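Local coordinates for oligopeptide-binding protein oppA (Lactococcus lactis, PDB 3DRF) that captures oligopeptides in a voluminous cavity that closes like a Venus fly-trap, serving as the receptor of the OppABCDF importer, which takes up peptides larger than three residues, at residues G310-A314 with K315-N319; L106-S109 with D110-V114; S281-K284 with Q285-L289; N228-A231 with G232-I235. All blocks are in the same frame, centred on the assembly; numbering follows the deposited sequence.

Contact 1. Residues G310-A314 with K315-N319; sequences GHYDA and KNSIN
D313 and I318 face each other as the hydrogen-bonded pair of a tight antiparallel hairpin, D313 N donating to I318 O at 2.9 Å and I318 N to D313 O. Y312 and N319 form the adjoining non-hydrogen-bonded pair, and S317 shares D313 with I318 in a G1 beta bulge. With CG anti to its backbone N (chi1 174°), the D313 carboxylate reaches forward, beside its own carbonyl carbon, to N316. D313 OD1 takes the N-H of N316 from above the carboxylate plane at 3.0 Å, while D313 OD2 receives N316 ND2 on its syn side at 2.9 Å, nearly straight, with 77° between the carboxylate and amide planes. A leucine in place of D313 would probably leave the backbone N-H and the ND2 of N316 without their acceptors and the turn freer to shift. On the face of Y312 and N319, N319 OD1 lies at the ring edge, 3.5 Å from Y312 CD1; Y312 OH bonds to A488 O, and N319 to H495 and the backbone of A487 and A489. One carboxylate thus grips an exposed turn by backbone and side chain at once, whereas buried Y312 and N319 bind the hairpin to residues 487-495.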
# COMPACT_ATOMS: atom_id res chain seq x y z
N GLY A 310 7.10 -18.95 -5.23
CA GLY A 310 7.52 -19.58 -3.99
C GLY A 310 6.45 -19.58 -2.91
O GLY A 310 5.30 -19.57 -3.17
N HIS A 311 6.93 -19.65 -1.67
CA HIS A 311 6.08 -19.62 -0.47
C HIS A 311 6.74 -18.74 0.62
O HIS A 311 7.90 -18.40 0.52
CB HIS A 311 5.78 -21.07 0.01
CG HIS A 311 6.90 -21.69 0.79
ND1 HIS A 311 7.94 -22.38 0.19
CD2 HIS A 311 7.08 -21.82 2.12
CE1 HIS A 311 8.73 -22.85 1.13
NE2 HIS A 311 8.23 -22.53 2.30
N TYR A 312 5.97 -18.41 1.66
CA TYR A 312 6.46 -17.66 2.84
C TYR A 312 6.56 -18.60 4.03
O TYR A 312 5.60 -19.25 4.39
CB TYR A 312 5.54 -16.49 3.12
CG TYR A 312 6.13 -15.57 4.17
CD1 TYR A 312 7.11 -14.65 3.84
CD2 TYR A 312 5.75 -15.67 5.48
CE1 TYR A 312 7.66 -13.82 4.81
CE2 TYR A 312 6.29 -14.83 6.47
CZ TYR A 312 7.27 -13.92 6.13
OH TYR A 312 7.78 -13.12 7.12
N ASP A 313 7.75 -18.67 4.59
CA ASP A 313 8.08 -19.45 5.78
C ASP A 313 7.91 -18.52 6.98
O ASP A 313 8.68 -17.67 7.21
CB ASP A 313 9.55 -19.93 5.66
CG ASP A 313 10.09 -20.63 6.91
OD1 ASP A 313 9.51 -20.61 7.95
OD2 ASP A 313 11.17 -21.13 6.75
N ALA A 314 6.80 -18.72 7.69
CA ALA A 314 6.44 -17.89 8.83
C ALA A 314 7.36 -18.12 10.03
O ALA A 314 7.71 -17.20 10.68
CB ALA A 314 4.99 -18.19 9.25
N LYS A 315 7.79 -19.33 10.22
CA LYS A 315 8.64 -19.65 11.38
C LYS A 315 9.94 -18.83 11.31
O LYS A 315 10.35 -18.24 12.25
CB LYS A 315 8.87 -21.17 11.47
CG LYS A 315 9.92 -21.55 12.50
CD LYS A 315 9.37 -21.41 13.91
CE LYS A 315 10.25 -22.17 14.93
NZ LYS A 315 11.58 -21.60 15.10
N ASN A 316 10.53 -18.77 10.13
CA ASN A 316 11.79 -18.06 9.93
C ASN A 316 11.64 -16.69 9.28
O ASN A 316 12.60 -16.07 9.00
CB ASN A 316 12.73 -18.94 9.09
CG ASN A 316 13.09 -20.25 9.82
OD1 ASN A 316 13.60 -20.21 10.90
ND2 ASN A 316 12.67 -21.34 9.27
N SER A 317 10.40 -16.28 9.06
CA SER A 317 10.06 -14.98 8.43
C SER A 317 10.88 -14.71 7.19
O SER A 317 11.60 -13.78 7.10
CB SER A 317 10.22 -13.83 9.44
OG SER A 317 9.31 -14.01 10.48
N ILE A 318 10.71 -15.59 6.23
CA ILE A 318 11.48 -15.55 4.97
C ILE A 318 10.70 -16.11 3.76
O ILE A 318 10.08 -17.15 3.82
CB ILE A 318 12.87 -16.29 5.17
CG1 ILE A 318 13.84 -16.19 3.96
CG2 ILE A 318 12.66 -17.80 5.48
CD1 ILE A 318 15.17 -17.01 4.11
N ASN A 319 10.80 -15.37 2.66
CA ASN A 319 10.33 -15.85 1.36
C ASN A 319 11.30 -16.89 0.82
O ASN A 319 12.48 -16.76 0.91
CB ASN A 319 10.20 -14.63 0.40
CG ASN A 319 8.96 -13.82 0.72
OD1 ASN A 319 7.90 -14.26 0.48
ND2 ASN A 319 9.14 -12.66 1.25

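Contact 2. Residues L106-S109 with D110-V114; sequences LKWS and DGSEV
L106-S109 and D110-V114 double back on each other through a type I beta turn from W108 to G111, closed by G111 N to W108 O at 2.9 Å, with W108 N to S112 O and V114 N to L106 O bonding the two arms behind it. G111 sits at a positive phi (88°), where a CB would jam against the preceding carbonyl. D110 adds an Asx turn that overlaps it: D110 OD1 accepts S112 N from above the carboxylate plane and S112 OG on the syn lone pair, the latter at 2.7 Å. The same S112 OG lies at the edge of the W108 indole, near CD1. V114 approaches that indole over a face, and its CG2 also meets L106 CG. K107 NZ forms a salt bridge with E113 OE2, though E113 has a second conformer and the very short approach in this one is doubtful; E113 OE1 pairs with K169. The turn precedes helix 116-127, whose D118 accepts the N-H of W108 NE1. With chi1 at -176°, V114 sets CG1 anti to its backbone N and CG2 over the indole: V114 CG2 stands 3.6 Å from the centroid of the five-membered ring of W108, 12° off the normal, in a CH-pi contact.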
# COMPACT_ATOMS: atom_id res chain seq x y z
N LEU A 106 -1.57 15.67 23.95
CA LEU A 106 -2.06 14.59 23.08
C LEU A 106 -2.79 13.51 23.91
O LEU A 106 -2.21 12.88 24.73
CB LEU A 106 -0.88 13.96 22.29
CG LEU A 106 -1.25 12.85 21.33
CD1 LEU A 106 -2.19 13.35 20.20
CD2 LEU A 106 0.07 12.17 20.76
N LYS A 107 -4.06 13.35 23.58
CA LYS A 107 -4.95 12.43 24.27
C LYS A 107 -5.66 11.49 23.28
O LYS A 107 -5.79 11.77 22.13
CB LYS A 107 -6.00 13.27 25.05
CG LYS A 107 -5.40 14.13 26.20
CD LYS A 107 -6.54 14.91 26.89
CE LYS A 107 -5.94 15.78 27.96
NZ LYS A 107 -5.35 14.81 28.90
N TRP A 108 -6.11 10.39 23.81
CA TRP A 108 -7.11 9.53 23.15
C TRP A 108 -8.52 10.13 23.29
O TRP A 108 -8.76 11.01 24.12
CB TRP A 108 -7.13 8.13 23.85
CG TRP A 108 -5.79 7.38 23.63
CD1 TRP A 108 -4.81 7.23 24.54
CD2 TRP A 108 -5.31 6.82 22.40
NE1 TRP A 108 -3.75 6.55 23.99
CE2 TRP A 108 -4.03 6.32 22.67
CE3 TRP A 108 -5.87 6.64 21.13
CZ2 TRP A 108 -3.28 5.64 21.70
CZ3 TRP A 108 -5.11 5.98 20.17
CH2 TRP A 108 -3.81 5.48 20.47
N SER A 109 -9.43 9.60 22.49
CA SER A 109 -10.80 10.15 22.42
C SER A 109 -11.66 9.83 23.68
O SER A 109 -12.75 10.28 23.78
CB SER A 109 -11.47 9.66 21.15
OG SER A 109 -11.35 8.25 21.06
N ASP A 110 -11.11 9.08 24.61
CA ASP A 110 -11.76 8.88 25.92
C ASP A 110 -11.14 9.83 26.98
O ASP A 110 -11.47 9.71 28.13
CB ASP A 110 -11.65 7.42 26.36
CG ASP A 110 -10.26 7.04 26.79
OD1 ASP A 110 -9.31 7.71 26.45
OD2 ASP A 110 -10.13 6.03 27.48
N GLY A 111 -10.26 10.75 26.56
CA GLY A 111 -9.63 11.70 27.49
C GLY A 111 -8.33 11.22 28.17
O GLY A 111 -7.67 12.01 28.80
N SER A 112 -7.96 9.96 27.97
CA SER A 112 -6.71 9.42 28.53
C SER A 112 -5.48 9.90 27.74
O SER A 112 -5.60 10.33 26.62
CB SER A 112 -6.76 7.89 28.58
OG SER A 112 -6.78 7.34 27.26
N GLU A 113 -4.37 9.89 28.42
CA GLU A 113 -3.14 10.39 27.77
C GLU A 113 -2.59 9.40 26.76
O GLU A 113 -2.60 8.20 26.98
CB GLU A 113 -2.04 10.65 28.80
CG GLU A 113 -2.31 11.81 29.74
CD GLU A 113 -2.32 13.15 29.02
OE1 GLU A 113 -1.38 13.44 28.25
OE2 GLU A 113 -3.27 13.93 29.24
N VAL A 114 -2.14 9.95 25.61
CA VAL A 114 -1.24 9.19 24.76
C VAL A 114 0.19 9.23 25.30
O VAL A 114 0.71 10.30 25.62
CB VAL A 114 -1.24 9.72 23.31
CG1 VAL A 114 -0.36 8.85 22.43
CG2 VAL A 114 -2.67 9.77 22.78

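Contact 3. Residues S281-K284 with Q285-L289; sequences SQYK and QVKNL
K287 lays its aliphatic chain over one face of the Y283 ring, one turn of helix further on. Its CE stands 3.6 Å from the ring centroid, 19° off the normal, in a CH-pi contact displaced toward the CD2-CE2 side. K287 CD passes over Y283 CZ at 3.7 Å and K287 NZ lies near Y283 CE2, so the lysine runs obliquely across the ring. Two torsions bring the groups together: CG of Y283 is anti to its backbone N (chi1 -173°), and the lysine chain, extended at chi2, bends at chi3 (-75°) to carry CE over the ring. Were Y283 an alanine, the K287 chain would probably lose the face its CE rests on and be free to turn. Beneath the pair, K287 N bonds to Y283 O at 3.0 Å, which holds the two residues one turn apart, and V286 N to Q282 O and N288 N to K284 O make the neighbouring i to i+4 bonds. At the N-terminal end of the helix a water accepts from Q285 N at 3.0 Å and donates to S281 O, linking the first turn to the preceding 3-10 segment. A second water donates to both S281 O and Q285 OE1, which ties the glutamine side chain to the same carbonyl. Outward, the Q282 amide bonds to Q40 and T260. The Y283 ring also meets that of Y545, and V286 packs against L267 and V294, so that this short helix rests on helix 263-268 and strands 292-307 and 536-549.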
# COMPACT_ATOMS: atom_id res chain seq x y z
N SER A 281 -11.84 5.24 -15.51
CA SER A 281 -12.81 5.12 -16.61
C SER A 281 -14.03 6.05 -16.45
O SER A 281 -14.71 6.29 -17.39
CB SER A 281 -13.28 3.69 -16.79
OG SER A 281 -13.96 3.24 -15.63
N GLN A 282 -14.30 6.52 -15.25
CA GLN A 282 -15.40 7.43 -14.98
C GLN A 282 -15.07 8.91 -15.04
O GLN A 282 -15.88 9.73 -14.84
CB GLN A 282 -16.00 7.07 -13.59
CG GLN A 282 -16.69 5.68 -13.56
CD GLN A 282 -17.06 5.22 -12.20
OE1 GLN A 282 -16.66 5.77 -11.22
NE2 GLN A 282 -17.82 4.18 -12.16
N TYR A 283 -13.82 9.23 -15.31
CA TYR A 283 -13.32 10.61 -15.24
C TYR A 283 -14.10 11.58 -16.15
O TYR A 283 -14.42 12.67 -15.74
CB TYR A 283 -11.81 10.62 -15.59
CG TYR A 283 -11.10 11.96 -15.39
CD1 TYR A 283 -11.25 12.72 -14.22
CD2 TYR A 283 -10.18 12.40 -16.32
CE1 TYR A 283 -10.55 13.88 -14.03
CE2 TYR A 283 -9.50 13.57 -16.12
CZ TYR A 283 -9.69 14.30 -14.99
OH TYR A 283 -8.97 15.47 -14.76
N LYS A 284 -14.39 11.15 -17.38
CA LYS A 284 -15.10 12.04 -18.32
C LYS A 284 -16.54 12.29 -17.82
O LYS A 284 -17.01 13.37 -17.84
CB LYS A 284 -15.06 11.46 -19.72
CG LYS A 284 -15.70 12.38 -20.70
CD LYS A 284 -15.41 11.93 -22.08
CE LYS A 284 -14.28 12.67 -22.74
NZ LYS A 284 -14.07 12.19 -24.17
N GLN A 285 -17.23 11.24 -17.40
CA GLN A 285 -18.56 11.37 -16.82
C GLN A 285 -18.57 12.36 -15.66
O GLN A 285 -19.46 13.14 -15.53
CB GLN A 285 -19.14 10.01 -16.36
CG GLN A 285 -19.38 9.02 -17.43
CD GLN A 285 -20.15 7.87 -16.88
OE1 GLN A 285 -19.59 6.95 -16.34
NE2 GLN A 285 -21.45 7.94 -17.00
N VAL A 286 -17.55 12.27 -14.81
CA VAL A 286 -17.46 13.14 -13.64
C VAL A 286 -17.20 14.58 -14.01
O VAL A 286 -17.74 15.48 -13.46
CB VAL A 286 -16.37 12.61 -12.66
CG1 VAL A 286 -16.11 13.63 -11.56
CG2 VAL A 286 -16.83 11.26 -12.07
N LYS A 287 -16.33 14.79 -14.97
CA LYS A 287 -16.07 16.17 -15.45
C LYS A 287 -17.33 16.73 -16.14
O LYS A 287 -17.44 17.91 -16.17
CB LYS A 287 -14.87 16.19 -16.43
CG LYS A 287 -13.52 15.98 -15.77
CD LYS A 287 -12.36 16.14 -16.81
CE LYS A 287 -12.27 14.94 -17.71
NZ LYS A 287 -11.18 15.12 -18.75
N ASN A 288 -18.18 15.88 -16.69
CA ASN A 288 -19.43 16.27 -17.40
C ASN A 288 -20.48 16.78 -16.38
O ASN A 288 -21.43 17.43 -16.76
CB ASN A 288 -20.03 15.10 -18.21
CG ASN A 288 -19.29 14.79 -19.53
OD1 ASN A 288 -18.41 15.51 -19.94
ND2 ASN A 288 -19.63 13.67 -20.14
N LEU A 289 -20.33 16.47 -15.11
CA LEU A 289 -21.36 16.83 -14.11
C LEU A 289 -21.36 18.29 -13.75
O LEU A 289 -20.38 18.89 -13.58
CB LEU A 289 -21.23 15.98 -12.85
CG LEU A 289 -21.48 14.48 -13.07
CD1 LEU A 289 -21.26 13.76 -11.79
CD2 LEU A 289 -22.84 14.09 -13.71
O HOH W 1 -15.99 8.62 -18.22
O HOH W 2 -17.57 5.27 -17.47

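Contact 4. Residues N228-A231 with G232-I235; sequences NVVA and GESI
V230 and S234 project from the same face of a beta hairpin, the serine hydroxyl lying alongside the valine: S234 OG is 3.4 Å from V230 CB and 3.6 Å from V230 CG2. S234 OG sits between its backbone N and carbonyl carbon (chi1 68°), which turns it toward that neighbour. E233, its chain extended, reaches past V230, and its OE1 comes to 3.5 Å from V230 CG1, a van der Waals contact of carboxylate oxygen with methyl. V229 and I235 point to the other face, their CG2 atoms 4.5 Å apart. V230 and S234 form the hydrogen-bonded pair and V229 with I235 the non-hydrogen-bonded one. V230 O takes two N-H groups, S234 N in the carbonyl plane on a lone pair and E233 N from a tilted position at 2.9 Å, so E233 and S234 both face V230 as a classic beta bulge. G232 turns the chain at a phi of 84°, where a side chain would collide with the A231 carbonyl. The hairpin links strands 224-230 and 234-239 at the edge of a five-stranded mixed sheet; the I235 backbone hydrogen-bonds to that of Y255 in strand 252-258, and its side chain packs on F59 and M62 of helix 57-62.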
# COMPACT_ATOMS: atom_id res chain seq x y z
N ASN A 228 -20.15 6.07 15.64
CA ASN A 228 -20.71 4.79 15.22
C ASN A 228 -20.00 4.23 13.99
O ASN A 228 -19.61 4.97 13.10
CB ASN A 228 -22.21 4.92 14.96
CG ASN A 228 -22.90 3.58 14.84
OD1 ASN A 228 -23.44 3.23 13.79
ND2 ASN A 228 -22.89 2.81 15.92
N VAL A 229 -19.91 2.93 13.95
CA VAL A 229 -19.34 2.23 12.82
C VAL A 229 -20.29 1.08 12.46
O VAL A 229 -20.60 0.27 13.28
CB VAL A 229 -17.96 1.64 13.19
CG1 VAL A 229 -17.42 0.82 12.04
CG2 VAL A 229 -16.99 2.73 13.57
N VAL A 230 -20.74 1.05 11.21
CA VAL A 230 -21.57 -0.02 10.70
C VAL A 230 -20.65 -0.93 9.88
O VAL A 230 -20.17 -0.56 8.84
CB VAL A 230 -22.73 0.53 9.82
CG1 VAL A 230 -23.53 -0.60 9.19
CG2 VAL A 230 -23.67 1.43 10.65
N ALA A 231 -20.39 -2.10 10.42
CA ALA A 231 -19.45 -3.03 9.83
C ALA A 231 -19.70 -3.20 8.35
O ALA A 231 -20.80 -3.40 7.92
CB ALA A 231 -19.51 -4.38 10.56
N GLY A 232 -18.64 -3.08 7.57
CA GLY A 232 -18.73 -3.31 6.14
C GLY A 232 -19.22 -2.09 5.34
O GLY A 232 -19.10 -2.09 4.17
N GLU A 233 -19.75 -1.09 6.03
CA GLU A 233 -20.45 -0.00 5.33
C GLU A 233 -20.01 1.44 5.59
O GLU A 233 -19.77 2.16 4.66
CB GLU A 233 -21.96 -0.10 5.68
CG GLU A 233 -22.65 -1.39 5.26
CD GLU A 233 -24.16 -1.38 5.56
OE1 GLU A 233 -24.69 -0.35 5.85
OE2 GLU A 233 -24.69 -2.45 5.50
N SER A 234 -19.97 1.85 6.84
CA SER A 234 -19.89 3.28 7.13
C SER A 234 -19.34 3.65 8.51
O SER A 234 -19.28 2.84 9.40
CB SER A 234 -21.32 3.89 7.00
OG SER A 234 -22.14 3.41 8.02
N ILE A 235 -18.97 4.90 8.62
CA ILE A 235 -18.55 5.53 9.87
C ILE A 235 -19.28 6.88 10.01
O ILE A 235 -19.32 7.64 9.09
CB ILE A 235 -17.05 5.89 9.84
CG1 ILE A 235 -16.16 4.69 9.42
CG2 ILE A 235 -16.60 6.48 11.20
CD1 ILE A 235 -14.75 5.10 8.95

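How the contacts relate
From the N terminus, contact 2 comes first, a turn between strand 97-102 and helix 116-127. Contact 4 then joins strands 224-230 and 234-239 at the edge of the five-stranded mixed sheet; its centre is about 23 Å from that of contact 2. Contact 3 is the short helix 283-287, which follows strand 274-276, the opposite outermost strand of that sheet, and leads to the long strand 292-307. Contact 1, the hairpin 311-313/318-320, follows that strand and lies across the chain's centre from contact 3, their centres about 44 Å apart. Each closes only its own short turn of chain; the four run in series, none nesting or crossing, and none touches another.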